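Local coordinates for putative hemin transport system, substrate-binding protein (Burkholderia cenocepacia, PDB 5Y89), which probably captures heme in the periplasm for a hemin import system, holding it through an axial tyrosine in a cleft between two lobes, at residues R7-G12 with P49-Q54; L71-A76 with F95-D100. All coordinates share one frame; numbering follows the deposited sequence.

Overall arrangement
Interaction 1 comes first along the chain and closes before interaction 2 opens; their centres lie about 14 Å apart. Both reach the parallel sheet of the N-terminal lobe, with strand order 30-35, 6-11, 69-73, 91-95. Strands 6-11 and 69-73 are neighbours, and backbone bonds probably join Ile11 N to Leu71 O and Ser73 N to Ile11 O. Interaction 1 sets the loop 49-54 over strand 6-11, while interaction 2 joins strand 69-73 to the end of strand 91-95 and the loop beyond. Gln54 packs on Ser73 between them. Together they build part of this lobe's wall of the heme cleft, from Tyr53 on the iron to His99 beside a heme propionate.

Interaction 1 of 2, residues R7-G12 with P49-Q54; sequences RVIVIG and PKVGYQ. With HEM (protoporphyrin IX containing Fe), chain C.
Ile11 presents both of its methyl groups to the loop 49-54: CD1 meets Val51 CG2 at 3.7 Å, and CG2 lies against Gln54, 3.9 Å from its CA. Ile9, two residues back on the same side of strand 6-11, adds a looser touch, CG2 to Val51 CG1 at 4.2 Å. Val51 thus lays both branches on the strand; no hydrogen bond crosses between the two segments, while weak ones from Gly52 O to Thr37 and from Gln54 N to Asp36 help to hold the loop. The strand belongs to the parallel sheet of the N-terminal lobe of a periplasmic binding protein, and its C-terminal end leads into Gly12, the N-cap of helix 13-21, at the edge of the heme cleft. Gln54 runs from the loop past this end. Its CB sits beside Ile11 CG2, and CG, anti to the backbone N (chi1 179°), passes the same methyl at 4.1 Å. The chain stays extended, which carries CD toward one of the heme propionates; OE1 stops 3.7 Å from HEM O1D, whereas NE2 donates to HEM O2D at 2.6 Å with an N-H...O angle of 148°. NE2 also packs on Gly12 CA at 3.4 Å and makes a weak hydrogen bond to Thr38. The preceding residue, Tyr53, points away from the strand: its OH binds the heme iron at 2.0 Å and is hydrogen-bonded to Arg55.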
ATOM      1  N   ARG A   7      -3.448 -23.580 -10.408  1.00 68.44           N
ATOM      2  CA  ARG A   7      -2.220 -22.842 -10.004  1.00 65.67           C
ATOM      3  C   ARG A   7      -2.458 -21.373 -10.012  1.00 61.96           C
ATOM      4  O   ARG A   7      -2.854 -20.822 -11.056  1.00 58.78           O
ATOM      5  CB  ARG A   7      -1.025 -23.161 -10.908  1.00 67.03           C
ATOM      6  CG  ARG A   7      -0.408 -24.589 -10.706  1.00 67.01           C
ATOM      7  CD  ARG A   7       0.567 -24.958 -11.824  1.00 68.34           C
ATOM      8  NE  ARG A   7       1.806 -24.144 -11.756  1.00 67.15           N
ATOM      9  CZ  ARG A   7       2.791 -24.354 -10.880  1.00 67.30           C
ATOM     10  NH1 ARG A   7       2.743 -25.337  -9.979  1.00 65.66           N
ATOM     11  NH2 ARG A   7       3.858 -23.592 -10.930  1.00 65.04           N
ATOM     12  N   VAL A   8      -2.271 -20.720  -8.860  1.00 60.03           N
ATOM     13  CA  VAL A   8      -2.602 -19.323  -8.725  1.00 58.92           C
ATOM     14  C   VAL A   8      -1.349 -18.442  -8.469  1.00 56.51           C
ATOM     15  O   VAL A   8      -0.474 -18.805  -7.668  1.00 58.20           O
ATOM     16  CB  VAL A   8      -3.562 -19.071  -7.564  1.00 59.82           C
ATOM     17  CG1 VAL A   8      -4.014 -17.600  -7.561  1.00 55.74           C
ATOM     18  CG2 VAL A   8      -4.780 -19.965  -7.681  1.00 61.87           C
ATOM     19  N   ILE A   9      -1.323 -17.286  -9.137  1.00 53.01           N
ATOM     20  CA  ILE A   9      -0.362 -16.215  -8.903  1.00 51.45           C
ATOM     21  C   ILE A   9      -1.122 -14.977  -8.458  1.00 51.05           C
ATOM     22  O   ILE A   9      -2.130 -14.595  -9.064  1.00 51.21           O
ATOM     23  CB  ILE A   9       0.454 -15.903 -10.172  1.00 48.94           C
ATOM     24  CG1 ILE A   9       1.394 -17.022 -10.454  1.00 48.62           C
ATOM     25  CG2 ILE A   9       1.297 -14.625  -9.993  1.00 49.65           C
ATOM     26  CD1 ILE A   9       2.003 -16.950 -11.833  1.00 50.23           C
ATOM     27  N   VAL A  10      -0.612 -14.322  -7.414  1.00 52.19           N
ATOM     28  CA  VAL A  10      -1.206 -13.058  -6.911  1.00 53.38           C
ATOM     29  C   VAL A  10      -0.247 -11.885  -7.187  1.00 51.47           C
ATOM     30  O   VAL A  10       0.960 -11.991  -6.966  1.00 49.43           O
ATOM     31  CB  VAL A  10      -1.532 -13.071  -5.402  1.00 55.88           C
ATOM     32  CG1 VAL A  10      -2.572 -14.125  -5.103  1.00 60.42           C
ATOM     33  CG2 VAL A  10      -0.310 -13.396  -4.563  1.00 59.55           C
ATOM     34  N   ILE A  11      -0.807 -10.776  -7.661  1.00 49.51           N
ATOM     35  CA  ILE A  11      -0.079  -9.585  -7.972  1.00 48.07           C
ATOM     36  C   ILE A  11      -0.698  -8.433  -7.183  1.00 49.18           C
ATOM     37  O   ILE A  11      -1.843  -8.002  -7.483  1.00 50.26           O
ATOM     38  CB  ILE A  11      -0.127  -9.195  -9.470  1.00 45.33           C
ATOM     39  CG1 ILE A  11       0.267 -10.321 -10.361  1.00 42.19           C
ATOM     40  CG2 ILE A  11       0.767  -7.972  -9.724  1.00 43.68           C
ATOM     41  CD1 ILE A  11       1.684 -10.814 -10.216  1.00 43.43           C
ATOM     42  N   GLY A  12       0.054  -7.952  -6.193  1.00 48.94           N
ATOM     43  CA  GLY A  12      -0.430  -6.960  -5.254  1.00 51.51           C
ATOM     44  C   GLY A  12      -0.446  -7.546  -3.852  1.00 54.87           C
ATOM     45  O   GLY A  12      -1.261  -8.445  -3.541  1.00 50.97           O
ATOM     46  N   PRO A  49       7.903 -18.068  -4.866  1.00 55.32           N
ATOM     47  CA  PRO A  49       8.800 -17.445  -5.814  1.00 53.31           C
ATOM     48  C   PRO A  49       8.156 -16.234  -6.458  1.00 53.77           C
ATOM     49  O   PRO A  49       6.955 -16.136  -6.510  1.00 54.15           O
ATOM     50  CB  PRO A  49       9.003 -18.515  -6.862  1.00 53.98           C
ATOM     51  CG  PRO A  49       7.797 -19.441  -6.764  1.00 54.30           C
ATOM     52  CD  PRO A  49       7.372 -19.386  -5.330  1.00 54.26           C
ATOM     53  N   LYS A  50       8.964 -15.276  -6.908  1.00 54.25           N
ATOM     54  CA  LYS A  50       8.466 -13.992  -7.397  1.00 50.15           C
ATOM     55  C   LYS A  50       8.562 -13.859  -8.901  1.00 48.71           C
ATOM     56  O   LYS A  50       9.506 -14.301  -9.504  1.00 47.93           O
ATOM     57  CB  LYS A  50       9.238 -12.883  -6.760  1.00 51.14           C
ATOM     58  CG  LYS A  50       9.101 -12.740  -5.232  1.00 53.73           C
ATOM     59  CD  LYS A  50       7.764 -13.229  -4.730  1.00 54.75           C
ATOM     60  CE  LYS A  50       7.441 -12.799  -3.315  1.00 53.68           C
ATOM     61  NZ  LYS A  50       8.176 -13.617  -2.327  1.00 56.47           N
ATOM     62  N   VAL A  51       7.540 -13.265  -9.501  1.00 49.07           N
ATOM     63  CA  VAL A  51       7.450 -13.076 -10.955  1.00 50.60           C
ATOM     64  C   VAL A  51       8.067 -11.755 -11.432  1.00 49.67           C
ATOM     65  O   VAL A  51       8.176 -11.521 -12.638  1.00 52.40           O
ATOM     66  CB  VAL A  51       5.976 -13.102 -11.437  1.00 51.13           C
ATOM     67  CG1 VAL A  51       5.333 -14.386 -11.021  1.00 55.19           C
ATOM     68  CG2 VAL A  51       5.170 -11.950 -10.889  1.00 52.39           C
ATOM     69  N   GLY A  52       8.462 -10.912 -10.492  1.00 46.75           N
ATOM     70  CA  GLY A  52       8.753  -9.510 -10.785  1.00 46.47           C
ATOM     71  C   GLY A  52       8.006  -8.588  -9.873  1.00 43.89           C
ATOM     72  O   GLY A  52       7.532  -9.037  -8.814  1.00 41.99           O
ATOM     73  N   TYR A  53       7.893  -7.314 -10.289  1.00 42.23           N
ATOM     74  CA  TYR A  53       7.279  -6.251  -9.497  1.00 40.43           C
ATOM     75  C   TYR A  53       5.956  -5.847 -10.135  1.00 39.94           C
ATOM     76  O   TYR A  53       5.857  -5.717 -11.340  1.00 43.50           O
ATOM     77  CB  TYR A  53       8.218  -4.998  -9.414  1.00 41.30           C
ATOM     78  CG  TYR A  53       7.572  -3.736  -8.846  1.00 39.40           C
ATOM     79  CD1 TYR A  53       6.980  -3.747  -7.596  1.00 42.28           C
ATOM     80  CD2 TYR A  53       7.491  -2.563  -9.586  1.00 40.13           C
ATOM     81  CE1 TYR A  53       6.322  -2.617  -7.087  1.00 40.80           C
ATOM     82  CE2 TYR A  53       6.886  -1.414  -9.087  1.00 39.59           C
ATOM     83  CZ  TYR A  53       6.267  -1.443  -7.828  1.00 42.73           C
ATOM     84  OH  TYR A  53       5.642  -0.258  -7.267  1.00 39.91           O
ATOM     85  N   GLN A  54       4.976  -5.628  -9.294  1.00 40.64           N
ATOM     86  CA  GLN A  54       3.618  -5.283  -9.640  1.00 43.38           C
ATOM     87  C   GLN A  54       3.449  -4.330 -10.806  1.00 46.04           C
ATOM     88  O   GLN A  54       2.557  -4.545 -11.643  1.00 45.24           O
ATOM     89  CB  GLN A  54       2.993  -4.632  -8.400  1.00 45.05           C
ATOM     90  CG  GLN A  54       1.545  -4.172  -8.549  1.00 44.50           C
ATOM     91  CD  GLN A  54       0.906  -3.771  -7.243  1.00 44.55           C
ATOM     92  OE1 GLN A  54      -0.075  -3.046  -7.214  1.00 46.98           O
ATOM     93  NE2 GLN A  54       1.432  -4.276  -6.144  1.00 47.03           N
TER
HETATM   94  CHA HEM C 401       3.341   1.210  -4.174  0.50 37.97           C
HETATM   95  CHB HEM C 401       5.722   3.559  -7.663  0.50 34.85           C
HETATM   96  CHC HEM C 401       9.467   0.495  -7.194  0.50 37.01           C
HETATM   97  CHD HEM C 401       7.150  -1.756  -3.647  0.50 39.66           C
HETATM   98  C1A HEM C 401       3.690   2.087  -5.153  0.50 37.22           C
HETATM   99  C2A HEM C 401       2.829   3.095  -5.619  0.50 37.84           C
HETATM  100  C3A HEM C 401       3.493   3.775  -6.588  0.50 36.03           C
HETATM  101  C4A HEM C 401       4.755   3.164  -6.750  0.50 35.84           C
HETATM  102  CMA HEM C 401       2.915   4.876  -7.442  0.50 35.73           C
HETATM  103  CAA HEM C 401       1.453   3.385  -5.067  0.50 39.29           C
HETATM  104  CBA HEM C 401       1.591   4.473  -3.964  0.50 41.16           C
HETATM  105  CGA HEM C 401       0.269   5.183  -3.642  0.50 42.36           C
HETATM  106  O1A HEM C 401      -0.842   4.854  -4.195  0.50 41.31           O
HETATM  107  O2A HEM C 401       0.297   6.108  -2.770  0.50 41.57           O
HETATM  108  C1B HEM C 401       7.006   2.994  -7.736  0.50 35.33           C
HETATM  109  C2B HEM C 401       7.984   3.387  -8.724  0.50 34.72           C
HETATM  110  C3B HEM C 401       9.083   2.565  -8.607  0.50 36.48           C
HETATM  111  C4B HEM C 401       8.654   1.555  -7.569  0.50 37.17           C
HETATM  112  CMB HEM C 401       7.896   4.606  -9.619  0.50 34.67           C
HETATM  113  CAB HEM C 401      10.403   2.587  -9.364  0.50 37.52           C
HETATM  114  CBB HEM C 401      10.684   3.396 -10.428  0.50 35.95           C
HETATM  115  C1C HEM C 401       9.161  -0.444  -6.230  0.50 38.23           C
HETATM  116  C2C HEM C 401       9.942  -1.605  -5.891  0.50 39.46           C
HETATM  117  C3C HEM C 401       9.236  -2.195  -4.844  0.50 40.22           C
HETATM  118  C4C HEM C 401       8.093  -1.393  -4.584  0.50 39.23           C
HETATM  119  CMC HEM C 401      11.243  -2.092  -6.515  0.50 39.30           C
HETATM  120  CAC HEM C 401       9.459  -3.443  -4.075  0.50 40.86           C
HETATM  121  CBC HEM C 401      10.483  -4.185  -4.360  0.50 41.74           C
HETATM  122  C1D HEM C 401       5.945  -1.085  -3.513  0.50 39.88           C
HETATM  123  C2D HEM C 401       4.981  -1.457  -2.445  0.50 39.89           C
HETATM  124  C3D HEM C 401       3.923  -0.692  -2.638  0.50 39.25           C
HETATM  125  C4D HEM C 401       4.260   0.217  -3.758  0.50 39.09           C
HETATM  126  CMD HEM C 401       5.135  -2.573  -1.443  0.50 40.97           C
HETATM  127  CAD HEM C 401       2.644  -0.696  -1.833  0.50 41.22           C
HETATM  128  CBD HEM C 401       1.856  -2.004  -1.951  0.50 41.55           C
HETATM  129  CGD HEM C 401       1.514  -2.343  -3.391  0.50 41.35           C
HETATM  130  O1D HEM C 401       1.514  -1.445  -4.293  0.50 38.00           O
HETATM  131  O2D HEM C 401       1.235  -3.544  -3.678  0.50 40.11           O
HETATM  132  NA  HEM C 401       4.826   2.049  -5.951  0.50 37.44           N
HETATM  133  NB  HEM C 401       7.365   1.823  -7.232  0.50 36.94           N
HETATM  134  NC  HEM C 401       8.012  -0.486  -5.558  0.50 37.21           N
HETATM  135  ND  HEM C 401       5.437  -0.145  -4.336  0.50 38.53           N
HETATM  136 FE   HEM C 401       6.364   0.725  -5.718  0.50 38.50          FE

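Interaction 2 of 2, residues L71-A76 with F95-D100; sequences LASAEA and FDERHD
A beta-alpha-beta crossover through helix 79-87 makes strands 69-73 and 91-95 parallel neighbours, and at their C-terminal ends the segments that follow form part of the heme-cleft wall. Phe95 straddles Ser73 in the parallel pattern, its N donating to Ala72 O at 2.9 Å and its O accepting from Ala74 N at 2.8 Å. Behind this bridge, Phe95 CE1 reaches Leu71 CB, while Ala72 O lies at the ring edge. Ser73 OG, anti to its own N (chi1 167°), has two bonds: it accepts from Glu75 N in an ST turn and donates to Glu97 OE2 at 2.7 Å, on the anti lone pair of that carboxylate. Glu97 bends at chi2 to bring its carboxylate back to the serine, and Lys107 pairs with its other oxygen. Glu75 stretches across Glu97 at about a right angle; one water donates to Glu75 OE1 (2.6 Å) and is also hydrogen-bonded to His99 NE2 (2.8 Å), lying in the imidazole plane. Glu75 also forms a salt bridge with the heme-binding Arg55. Strand 6-11 flanks 69-73 on the side away from 91-95, helix 101-115 packs on Leu71 and Phe95, and His99 touches the heme and helix 171-178.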
ATOM      1  N   LEU A  71      -4.739 -13.368  -9.740  1.00 53.72           N
ATOM      2  CA  LEU A  71      -5.476 -12.356  -8.996  1.00 53.34           C
ATOM      3  C   LEU A  71      -4.582 -11.093  -8.970  1.00 54.20           C
ATOM      4  O   LEU A  71      -3.457 -11.145  -8.445  1.00 55.44           O
ATOM      5  CB  LEU A  71      -5.732 -12.833  -7.582  1.00 53.93           C
ATOM      6  CG  LEU A  71      -6.452 -14.203  -7.440  1.00 55.94           C
ATOM      7  CD1 LEU A  71      -6.682 -14.498  -5.955  1.00 57.15           C
ATOM      8  CD2 LEU A  71      -7.760 -14.205  -8.201  1.00 57.01           C
ATOM      9  N   ALA A  72      -5.080  -9.977  -9.527  1.00 52.53           N
ATOM     10  CA  ALA A  72      -4.243  -8.824  -9.815  1.00 49.98           C
ATOM     11  C   ALA A  72      -4.866  -7.491  -9.393  1.00 48.81           C
ATOM     12  O   ALA A  72      -6.024  -7.229  -9.667  1.00 48.52           O
ATOM     13  CB  ALA A  72      -3.913  -8.795 -11.295  1.00 48.03           C
ATOM     14  N   SER A  73      -4.079  -6.666  -8.709  1.00 48.60           N
ATOM     15  CA  SER A  73      -4.438  -5.277  -8.497  1.00 48.38           C
ATOM     16  C   SER A  73      -4.657  -4.583  -9.832  1.00 48.39           C
ATOM     17  O   SER A  73      -3.990  -4.869 -10.831  1.00 46.09           O
ATOM     18  CB  SER A  73      -3.326  -4.533  -7.753  1.00 49.98           C
ATOM     19  OG  SER A  73      -3.527  -3.083  -7.792  1.00 49.43           O
ATOM     20  N   ALA A  74      -5.613  -3.661  -9.847  1.00 50.23           N
ATOM     21  CA  ALA A  74      -5.857  -2.776 -11.008  1.00 48.98           C
ATOM     22  C   ALA A  74      -4.644  -1.941 -11.327  1.00 46.73           C
ATOM     23  O   ALA A  74      -4.517  -1.539 -12.468  1.00 45.50           O
ATOM     24  CB  ALA A  74      -7.097  -1.854 -10.797  1.00 46.44           C
ATOM     25  N   GLU A  75      -3.749  -1.723 -10.364  1.00 44.70           N
ATOM     26  CA  GLU A  75      -2.498  -0.993 -10.639  1.00 45.44           C
ATOM     27  C   GLU A  75      -1.344  -1.862 -11.135  1.00 45.56           C
ATOM     28  O   GLU A  75      -0.252  -1.356 -11.389  1.00 48.16           O
ATOM     29  CB  GLU A  75      -2.060  -0.166  -9.400  1.00 44.00           C
ATOM     30  CG  GLU A  75      -2.989   1.023  -9.118  1.00 44.27           C
ATOM     31  CD  GLU A  75      -2.672   1.783  -7.831  1.00 45.61           C
ATOM     32  OE1 GLU A  75      -1.862   1.359  -7.025  1.00 48.69           O
ATOM     33  OE2 GLU A  75      -3.226   2.822  -7.584  1.00 51.90           O
ATOM     34  N   ALA A  76      -1.551  -3.153 -11.268  1.00 45.68           N
ATOM     35  CA  ALA A  76      -0.526  -4.007 -11.905  1.00 44.57           C
ATOM     36  C   ALA A  76      -0.377  -3.681 -13.380  1.00 41.25           C
ATOM     37  O   ALA A  76      -1.332  -3.356 -14.047  1.00 43.94           O
ATOM     38  CB  ALA A  76      -0.858  -5.475 -11.729  1.00 47.71           C
ATOM     39  N   PHE A  95      -8.792  -6.421  -9.296  1.00 56.35           N
ATOM     40  CA  PHE A  95      -9.418  -5.740  -8.131  1.00 56.98           C
ATOM     41  C   PHE A  95      -9.139  -4.246  -8.144  1.00 54.17           C
ATOM     42  O   PHE A  95      -7.987  -3.836  -8.386  1.00 56.52           O
ATOM     43  CB  PHE A  95      -8.891  -6.348  -6.843  1.00 58.81           C
ATOM     44  CG  PHE A  95      -9.249  -7.791  -6.683  1.00 59.75           C
ATOM     45  CD1 PHE A  95      -8.510  -8.785  -7.354  1.00 58.91           C
ATOM     46  CD2 PHE A  95     -10.309  -8.174  -5.896  1.00 61.30           C
ATOM     47  CE1 PHE A  95      -8.831 -10.111  -7.244  1.00 59.02           C
ATOM     48  CE2 PHE A  95     -10.656  -9.532  -5.794  1.00 62.96           C
ATOM     49  CZ  PHE A  95      -9.909 -10.500  -6.449  1.00 62.37           C
ATOM     50  N   ASP A  96     -10.153  -3.430  -7.886  1.00 56.05           N
ATOM     51  CA  ASP A  96     -10.018  -1.994  -7.977  1.00 57.68           C
ATOM     52  C   ASP A  96      -9.080  -1.504  -6.867  1.00 57.14           C
ATOM     53  O   ASP A  96      -8.912  -2.162  -5.817  1.00 55.94           O
ATOM     54  CB  ASP A  96     -11.374  -1.265  -7.923  1.00 61.88           C
ATOM     55  CG  ASP A  96     -11.970  -1.144  -6.464  1.00 66.16           C
ATOM     56  OD1 ASP A  96     -11.333  -0.569  -5.531  1.00 63.11           O
ATOM     57  OD2 ASP A  96     -13.129  -1.630  -6.273  1.00 68.60           O
ATOM     58  N   GLU A  97      -8.431  -0.368  -7.142  1.00 55.31           N
ATOM     59  CA  GLU A  97      -7.600   0.300  -6.155  1.00 54.50           C
ATOM     60  C   GLU A  97      -8.135   1.699  -5.949  1.00 55.02           C
ATOM     61  O   GLU A  97      -7.422   2.666  -6.046  1.00 50.66           O
ATOM     62  CB  GLU A  97      -6.154   0.397  -6.566  1.00 51.01           C
ATOM     63  CG  GLU A  97      -5.421  -0.903  -6.621  1.00 54.02           C
ATOM     64  CD  GLU A  97      -5.157  -1.602  -5.280  1.00 53.09           C
ATOM     65  OE1 GLU A  97      -5.584  -1.100  -4.230  1.00 52.59           O
ATOM     66  OE2 GLU A  97      -4.528  -2.695  -5.324  1.00 50.88           O
ATOM     67  N   ARG A  98      -9.380   1.785  -5.554  1.00 56.37           N
ATOM     68  CA  ARG A  98      -9.985   3.055  -5.198  1.00 63.90           C
ATOM     69  C   ARG A  98      -9.578   3.646  -3.829  1.00 62.69           C
ATOM     70  O   ARG A  98     -10.061   4.686  -3.467  1.00 69.49           O
ATOM     71  CB  ARG A  98     -11.518   2.969  -5.289  1.00 68.52           C
ATOM     72  CG  ARG A  98     -12.014   2.941  -6.713  1.00 73.16           C
ATOM     73  CD  ARG A  98     -13.525   2.667  -6.781  1.00 86.08           C
ATOM     74  NE  ARG A  98     -13.761   1.695  -7.863  1.00 97.76           N
ATOM     75  CZ  ARG A  98     -14.811   0.866  -7.981  1.00102.38           C
ATOM     76  NH1 ARG A  98     -15.807   0.868  -7.083  1.00103.35           N
ATOM     77  NH2 ARG A  98     -14.887   0.050  -9.046  1.00 98.91           N
ATOM     78  N   HIS A  99      -8.710   2.993  -3.084  1.00 62.04           N
ATOM     79  CA  HIS A  99      -8.112   3.604  -1.906  1.00 61.62           C
ATOM     80  C   HIS A  99      -9.091   3.989  -0.782  1.00 62.77           C
ATOM     81  O   HIS A  99      -8.827   4.884   0.011  1.00 60.11           O
ATOM     82  CB  HIS A  99      -7.267   4.817  -2.310  1.00 59.83           C
ATOM     83  CG  HIS A  99      -6.197   4.488  -3.301  1.00 61.79           C
ATOM     84  ND1 HIS A  99      -6.083   5.139  -4.510  1.00 58.39           N
ATOM     85  CD2 HIS A  99      -5.167   3.592  -3.245  1.00 58.04           C
ATOM     86  CE1 HIS A  99      -5.031   4.656  -5.154  1.00 55.94           C
ATOM     87  NE2 HIS A  99      -4.453   3.731  -4.402  1.00 55.44           N
ATOM     88  N   ASP A 100     -10.198   3.263  -0.705  1.00 65.41           N
ATOM     89  CA  ASP A 100     -11.218   3.440   0.345  1.00 66.90           C
ATOM     90  C   ASP A 100     -11.560   2.079   0.969  1.00 70.12           C
ATOM     91  O   ASP A 100     -11.005   1.042   0.579  1.00 71.43           O
ATOM     92  CB  ASP A 100     -12.449   4.166  -0.220  1.00 66.74           C
ATOM     93  CG  ASP A 100     -13.045   3.440  -1.439  1.00 68.80           C
ATOM     94  OD1 ASP A 100     -12.848   2.201  -1.585  1.00 69.13           O
ATOM     95  OD2 ASP A 100     -13.759   4.095  -2.234  1.00 70.54           O
TER
HETATM   96  O   HOH W   1      -1.999   2.443  -4.634  1.00 41.46           O